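Long-range contact in redox-sensing transcriptional repressor Rex (Thermoanaerobacter ethanolicus, PDB 3WG9), which probably represses transcription by binding DNA in response to the cellular NADH/NAD(+) redox state, working as a homodimer: residues V167-D181 with V184-S196. Numbering follows the deposited sequence.
Sequences VRAGIKAIWNFLPID and VPDDVILENVHLS. With SO4 (sulfate ion), chain F.
V193 pushes one methyl, CG2, squarely over the face of the F177 ring, 3.8 Å from its centroid, a CH-pi contact in the closely packed part of this pairing. The same methyl lies 3.4 Å from NE1 of W175, whose ring in turn carries F177 CE2 over one face. F177 and V193 both belong to the NADH site observed for this protein, although no nucleotide is bound here. Just before these residues, strands 173-176 and 189-192 run parallel (8° apart) as the last two strands of the Rossmann sheet, joined by five backbone hydrogen bonds from K172 O to V193 N. E191 lies alongside W175, with CG 3.5 Å from CD1 at the indole edge; W175 NE1 and the E191 carboxylate both hydrogen-bond to S198 of the second subunit, and the carboxylate also forms salt bridges to R13 and to R205 of the second subunit.

On the other sheet face the N176 amide cross-links N192 and the turn that follows. With CG anti to the backbone N (chi1 173°), its ND2 gives a nearly straight bond to N192 OD1 at 2.8 Å and a more bent one (132°) to I180 O, both acceptors in its amide plane, while OD1 takes L178 N from above that plane as an Asx turn. A leucine at this position would probably leave N192 OD1 and I180 O without their shared donor and free the 178-180 turn to shift.

At the opposite end V167, V184 and P185 form a partly exposed apolar patch. The looser side is watery: one water bridges K172 O and D187 O, another links D181, N192 and H194. A sulfate, probably from the crystallisation liquor, bonds weakly to H194 NE2. Carboxylate beside imidazole is consistent with the zinc binding of D181 and H194 seen in a structure of this protein, close to the NADH-site residues where the strands end.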
loop_
_atom_site.group_PDB
_atom_site.type_symbol
_atom_site.label_atom_id
_atom_site.label_comp_id
_atom_site.label_asym_id
_atom_site.label_seq_id
_atom_site.Cartn_x
_atom_site.Cartn_y
_atom_site.Cartn_z
ATOM N N VAL B 167 15.754 -4.001 -16.005
ATOM C CA VAL B 167 16.019 -2.749 -16.721
ATOM C C VAL B 167 16.832 -2.952 -18.020
ATOM O O VAL B 167 16.443 -2.475 -19.100
ATOM C CB VAL B 167 16.731 -1.739 -15.762
ATOM C CG1 VAL B 167 17.325 -0.569 -16.513
ATOM C CG2 VAL B 167 15.731 -1.246 -14.648
ATOM N N ARG B 168 17.921 -3.700 -17.966
ATOM C CA ARG B 168 18.703 -3.829 -19.209
ATOM C C ARG B 168 17.947 -4.675 -20.243
ATOM O O ARG B 168 18.205 -4.538 -21.440
ATOM C CB ARG B 168 20.083 -4.421 -18.945
ATOM C CG ARG B 168 20.081 -5.870 -18.601
ATOM C CD ARG B 168 21.516 -6.342 -18.319
ATOM N NE ARG B 168 21.478 -7.741 -17.933
ATOM C CZ ARG B 168 22.430 -8.334 -17.213
ATOM N NH1 ARG B 168 23.503 -7.653 -16.845
ATOM N NH2 ARG B 168 22.352 -9.620 -16.927
ATOM N N ALA B 169 16.963 -5.490 -19.803
ATOM C CA ALA B 169 16.167 -6.228 -20.772
ATOM C C ALA B 169 15.046 -5.403 -21.373
ATOM O O ALA B 169 14.316 -5.905 -22.240
ATOM C CB ALA B 169 15.627 -7.546 -20.198
ATOM N N GLY B 170 14.924 -4.140 -20.942
ATOM C CA GLY B 170 13.921 -3.256 -21.502
ATOM C C GLY B 170 12.628 -3.082 -20.726
ATOM O O GLY B 170 11.629 -2.654 -21.275
ATOM N N ILE B 171 12.613 -3.495 -19.464
ATOM C CA ILE B 171 11.367 -3.352 -18.669
ATOM C C ILE B 171 10.959 -1.884 -18.582
ATOM O O ILE B 171 11.804 -0.981 -18.564
ATOM C CB ILE B 171 11.523 -3.972 -17.218
ATOM C CG1 ILE B 171 10.148 -4.390 -16.672
ATOM C CG2 ILE B 171 12.161 -2.990 -16.220
ATOM C CD1 ILE B 171 9.774 -5.714 -17.159
ATOM N N LYS B 172 9.658 -1.607 -18.522
ATOM C CA LYS B 172 9.240 -0.172 -18.462
ATOM C C LYS B 172 8.895 0.312 -17.059
ATOM O O LYS B 172 8.934 1.515 -16.764
ATOM C CB LYS B 172 8.024 0.110 -19.359
ATOM C CG LYS B 172 8.245 -0.280 -20.869
ATOM C CD LYS B 172 6.941 0.076 -21.652
ATOM C CE LYS B 172 7.110 -0.078 -23.180
ATOM N NZ LYS B 172 7.447 -1.482 -23.534
ATOM N N ALA B 173 8.528 -0.627 -16.183
ATOM C CA ALA B 173 8.154 -0.273 -14.814
ATOM C C ALA B 173 8.432 -1.463 -13.920
ATOM O O ALA B 173 8.322 -2.640 -14.368
ATOM C CB ALA B 173 6.644 -0.057 -14.786
ATOM N N ILE B 174 8.677 -1.133 -12.653
ATOM C CA ILE B 174 8.884 -2.098 -11.608
ATOM C C ILE B 174 7.981 -1.759 -10.456
ATOM O O ILE B 174 7.924 -0.591 -9.983
ATOM C CB ILE B 174 10.377 -2.065 -11.128
ATOM C CG1 ILE B 174 11.234 -2.694 -12.259
ATOM C CG2 ILE B 174 10.525 -2.883 -9.821
ATOM C CD1 ILE B 174 12.751 -2.617 -11.986
ATOM N N TRP B 175 7.242 -2.779 -10.014
ATOM C CA TRP B 175 6.397 -2.631 -8.810
ATOM C C TRP B 175 7.107 -3.393 -7.692
ATOM O O TRP B 175 7.241 -4.622 -7.725
ATOM C CB TRP B 175 4.986 -3.178 -9.110
ATOM C CG TRP B 175 3.928 -2.768 -8.130
ATOM C CD1 TRP B 175 3.884 -1.595 -7.408
ATOM C CD2 TRP B 175 2.745 -3.485 -7.797
ATOM N NE1 TRP B 175 2.712 -1.524 -6.664
ATOM C CE2 TRP B 175 2.010 -2.689 -6.863
ATOM C CE3 TRP B 175 2.206 -4.698 -8.217
ATOM C CZ2 TRP B 175 0.830 -3.120 -6.280
ATOM C CZ3 TRP B 175 0.996 -5.127 -7.645
ATOM C CH2 TRP B 175 0.291 -4.302 -6.738
ATOM N N ASN B 176 7.656 -2.659 -6.730
ATOM C CA ASN B 176 8.656 -3.234 -5.824
ATOM C C ASN B 176 8.026 -3.478 -4.431
ATOM O O ASN B 176 7.707 -2.517 -3.774
ATOM C CB ASN B 176 9.821 -2.244 -5.656
ATOM C CG ASN B 176 10.830 -2.692 -4.592
ATOM O OD1 ASN B 176 11.042 -3.899 -4.371
ATOM N ND2 ASN B 176 11.396 -1.715 -3.871
ATOM N N PHE B 177 7.860 -4.727 -4.009
ATOM C CA PHE B 177 7.329 -5.035 -2.658
ATOM C C PHE B 177 8.372 -5.127 -1.536
ATOM O O PHE B 177 8.014 -5.363 -0.377
ATOM C CB PHE B 177 6.560 -6.337 -2.671
ATOM C CG PHE B 177 5.192 -6.176 -3.247
ATOM C CD1 PHE B 177 4.117 -5.894 -2.402
ATOM C CD2 PHE B 177 5.037 -6.119 -4.621
ATOM C CE1 PHE B 177 2.837 -5.693 -2.913
ATOM C CE2 PHE B 177 3.756 -5.926 -5.156
ATOM C CZ PHE B 177 2.679 -5.685 -4.305
ATOM N N LEU B 178 9.641 -5.009 -1.890
ATOM C CA LEU B 178 10.672 -5.134 -0.878
ATOM C C LEU B 178 10.839 -3.834 -0.153
ATOM O O LEU B 178 10.864 -2.781 -0.791
ATOM C CB LEU B 178 12.019 -5.526 -1.452
ATOM C CG LEU B 178 12.305 -6.284 -2.748
ATOM C CD1 LEU B 178 13.625 -7.024 -2.487
ATOM C CD2 LEU B 178 11.224 -7.217 -3.297
ATOM N N PRO B 179 11.064 -3.920 1.169
ATOM C CA PRO B 179 11.094 -2.762 2.033
ATOM C C PRO B 179 12.386 -1.995 1.848
ATOM O O PRO B 179 12.905 -1.483 2.825
ATOM C CB PRO B 179 11.053 -3.386 3.439
ATOM C CG PRO B 179 11.789 -4.679 3.290
ATOM C CD PRO B 179 11.406 -5.162 1.890
ATOM N N ILE B 180 12.875 -1.889 0.621
ATOM C CA ILE B 180 14.058 -1.098 0.270
ATOM C C ILE B 180 13.878 -0.317 -1.047
ATOM O O ILE B 180 13.283 -0.811 -1.990
ATOM C CB ILE B 180 15.238 -2.037 0.120
ATOM C CG1 ILE B 180 15.796 -2.349 1.512
ATOM C CG2 ILE B 180 16.299 -1.471 -0.814
ATOM C CD1 ILE B 180 16.784 -3.492 1.486
ATOM N N ASP B 181 14.392 0.900 -1.107
ATOM C CA ASP B 181 14.233 1.746 -2.281
ATOM C C ASP B 181 15.328 1.543 -3.363
ATOM O O ASP B 181 16.485 1.980 -3.220
ATOM C CB ASP B 181 14.035 3.209 -1.871
ATOM C CG ASP B 181 12.645 3.464 -1.249
ATOM O OD1 ASP B 181 11.919 2.500 -0.891
ATOM O OD2 ASP B 181 12.244 4.642 -1.147
ATOM N N VAL B 184 16.838 2.849 -10.309
ATOM C CA VAL B 184 16.561 2.584 -11.739
ATOM C C VAL B 184 16.783 3.900 -12.478
ATOM O O VAL B 184 16.733 4.979 -11.874
ATOM C CB VAL B 184 15.068 2.126 -11.988
ATOM C CG1 VAL B 184 14.741 0.781 -11.227
ATOM C CG2 VAL B 184 14.141 3.172 -11.539
ATOM N N PRO B 185 16.962 3.823 -13.802
ATOM C CA PRO B 185 17.135 5.018 -14.613
ATOM C C PRO B 185 15.854 5.826 -14.541
ATOM O O PRO B 185 14.758 5.280 -14.324
ATOM C CB PRO B 185 17.354 4.458 -16.038
ATOM C CG PRO B 185 17.929 3.097 -15.826
ATOM C CD PRO B 185 17.361 2.579 -14.501
ATOM N N ASP B 186 15.976 7.114 -14.799
ATOM C CA ASP B 186 14.886 8.051 -14.625
ATOM C C ASP B 186 13.719 7.744 -15.554
ATOM O O ASP B 186 12.586 8.168 -15.299
ATOM C CB ASP B 186 15.359 9.476 -14.914
ATOM C CG ASP B 186 16.129 10.088 -13.758
ATOM O OD1 ASP B 186 16.234 9.475 -12.680
ATOM O OD2 ASP B 186 16.650 11.211 -13.929
ATOM N N ASP B 187 13.971 7.011 -16.632
ATOM C CA ASP B 187 12.888 6.780 -17.589
ATOM C C ASP B 187 12.044 5.550 -17.214
ATOM O O ASP B 187 11.009 5.312 -17.836
ATOM C CB ASP B 187 13.450 6.578 -19.021
ATOM C CG ASP B 187 14.402 5.405 -19.091
ATOM O OD1 ASP B 187 15.503 5.568 -18.543
ATOM O OD2 ASP B 187 14.073 4.285 -19.640
ATOM N N VAL B 188 12.528 4.747 -16.269
ATOM C CA VAL B 188 11.849 3.539 -15.827
ATOM C C VAL B 188 10.939 3.943 -14.666
ATOM O O VAL B 188 11.365 4.647 -13.750
ATOM C CB VAL B 188 12.872 2.476 -15.326
ATOM C CG1 VAL B 188 12.160 1.205 -14.727
ATOM C CG2 VAL B 188 13.799 2.050 -16.530
ATOM N N ILE B 189 9.689 3.519 -14.694
ATOM C CA ILE B 189 8.772 3.836 -13.577
ATOM C C ILE B 189 9.109 2.920 -12.403
ATOM O O ILE B 189 9.181 1.712 -12.606
ATOM C CB ILE B 189 7.302 3.626 -13.979
ATOM C CG1 ILE B 189 6.906 4.649 -15.047
ATOM C CG2 ILE B 189 6.350 3.860 -12.766
ATOM C CD1 ILE B 189 5.848 4.132 -16.075
ATOM N N LEU B 190 9.348 3.462 -11.199
ATOM C CA LEU B 190 9.598 2.571 -10.056
ATOM C C LEU B 190 8.583 2.898 -8.986
ATOM O O LEU B 190 8.530 4.041 -8.552
ATOM C CB LEU B 190 10.991 2.757 -9.445
ATOM C CG LEU B 190 11.249 2.075 -8.070
ATOM C CD1 LEU B 190 11.104 0.503 -8.077
ATOM C CD2 LEU B 190 12.639 2.436 -7.584
ATOM N N GLU B 191 7.722 1.946 -8.633
ATOM C CA GLU B 191 6.713 2.223 -7.591
ATOM C C GLU B 191 7.036 1.308 -6.401
ATOM O O GLU B 191 6.966 0.067 -6.528
ATOM C CB GLU B 191 5.301 1.919 -8.149
ATOM C CG GLU B 191 4.158 1.862 -7.095
ATOM C CD GLU B 191 3.894 3.221 -6.403
ATOM O OE1 GLU B 191 4.561 4.237 -6.738
ATOM O OE2 GLU B 191 3.020 3.228 -5.489
ATOM N N ASN B 192 7.513 1.919 -5.309
ATOM C CA ASN B 192 7.853 1.177 -4.101
ATOM C C ASN B 192 6.627 1.056 -3.244
ATOM O O ASN B 192 5.921 2.050 -2.919
ATOM C CB ASN B 192 9.027 1.778 -3.285
ATOM C CG ASN B 192 10.308 1.939 -4.084
ATOM O OD1 ASN B 192 10.889 0.972 -4.600
ATOM N ND2 ASN B 192 10.775 3.178 -4.174
ATOM N N VAL B 193 6.302 -0.193 -2.926
ATOM C CA VAL B 193 5.197 -0.390 -2.022
ATOM C C VAL B 193 5.823 -0.225 -0.645
ATOM O O VAL B 193 6.805 -0.891 -0.257
ATOM C CB VAL B 193 4.556 -1.812 -2.166
ATOM C CG1 VAL B 193 3.388 -1.977 -1.239
ATOM C CG2 VAL B 193 4.014 -2.090 -3.613
ATOM N N HIS B 194 5.137 0.536 0.153
ATOM C CA HIS B 194 5.620 0.876 1.472
ATOM C C HIS B 194 4.458 0.446 2.369
ATOM O O HIS B 194 3.767 1.276 2.865
ATOM C CB HIS B 194 5.761 2.427 1.507
ATOM C CG HIS B 194 6.911 2.952 0.666
ATOM N ND1 HIS B 194 8.212 2.532 0.839
ATOM C CD2 HIS B 194 6.946 3.910 -0.302
ATOM C CE1 HIS B 194 8.994 3.162 -0.016
ATOM N NE2 HIS B 194 8.248 3.993 -0.729
ATOM N N LEU B 195 4.248 -0.857 2.590
ATOM C CA LEU B 195 3.218 -1.309 3.551
ATOM C C LEU B 195 3.337 -0.672 4.943
ATOM O O LEU B 195 2.352 -0.455 5.629
ATOM C CB LEU B 195 3.366 -2.828 3.738
ATOM C CG LEU B 195 3.022 -3.666 2.492
ATOM C CD1 LEU B 195 3.014 -5.189 2.869
ATOM C CD2 LEU B 195 1.631 -3.296 1.988
ATOM N N SER B 196 4.569 -0.484 5.417
ATOM C CA SER B 196 4.727 0.186 6.725
ATOM C C SER B 196 4.095 1.577 6.768
ATOM O O SER B 196 3.664 2.047 7.850
ATOM C CB SER B 196 6.228 0.167 7.138
ATOM O OG SER B 196 6.865 1.234 6.475
HETATM S S SO4 F . 8.108 8.039 -1.838
HETATM O O1 SO4 F . 9.161 7.025 -1.761
HETATM O O2 SO4 F . 7.656 8.360 -0.488
HETATM O O3 SO4 F . 8.658 9.264 -2.435
HETATM O O4 SO4 F . 6.946 7.527 -2.572
HETATM O O HOH W 1 9.074 3.344 -18.627
HETATM O O HOH W 2 9.620 -0.621 -1.048
HETATM O O HOH W 3 9.664 5.538 -2.477
#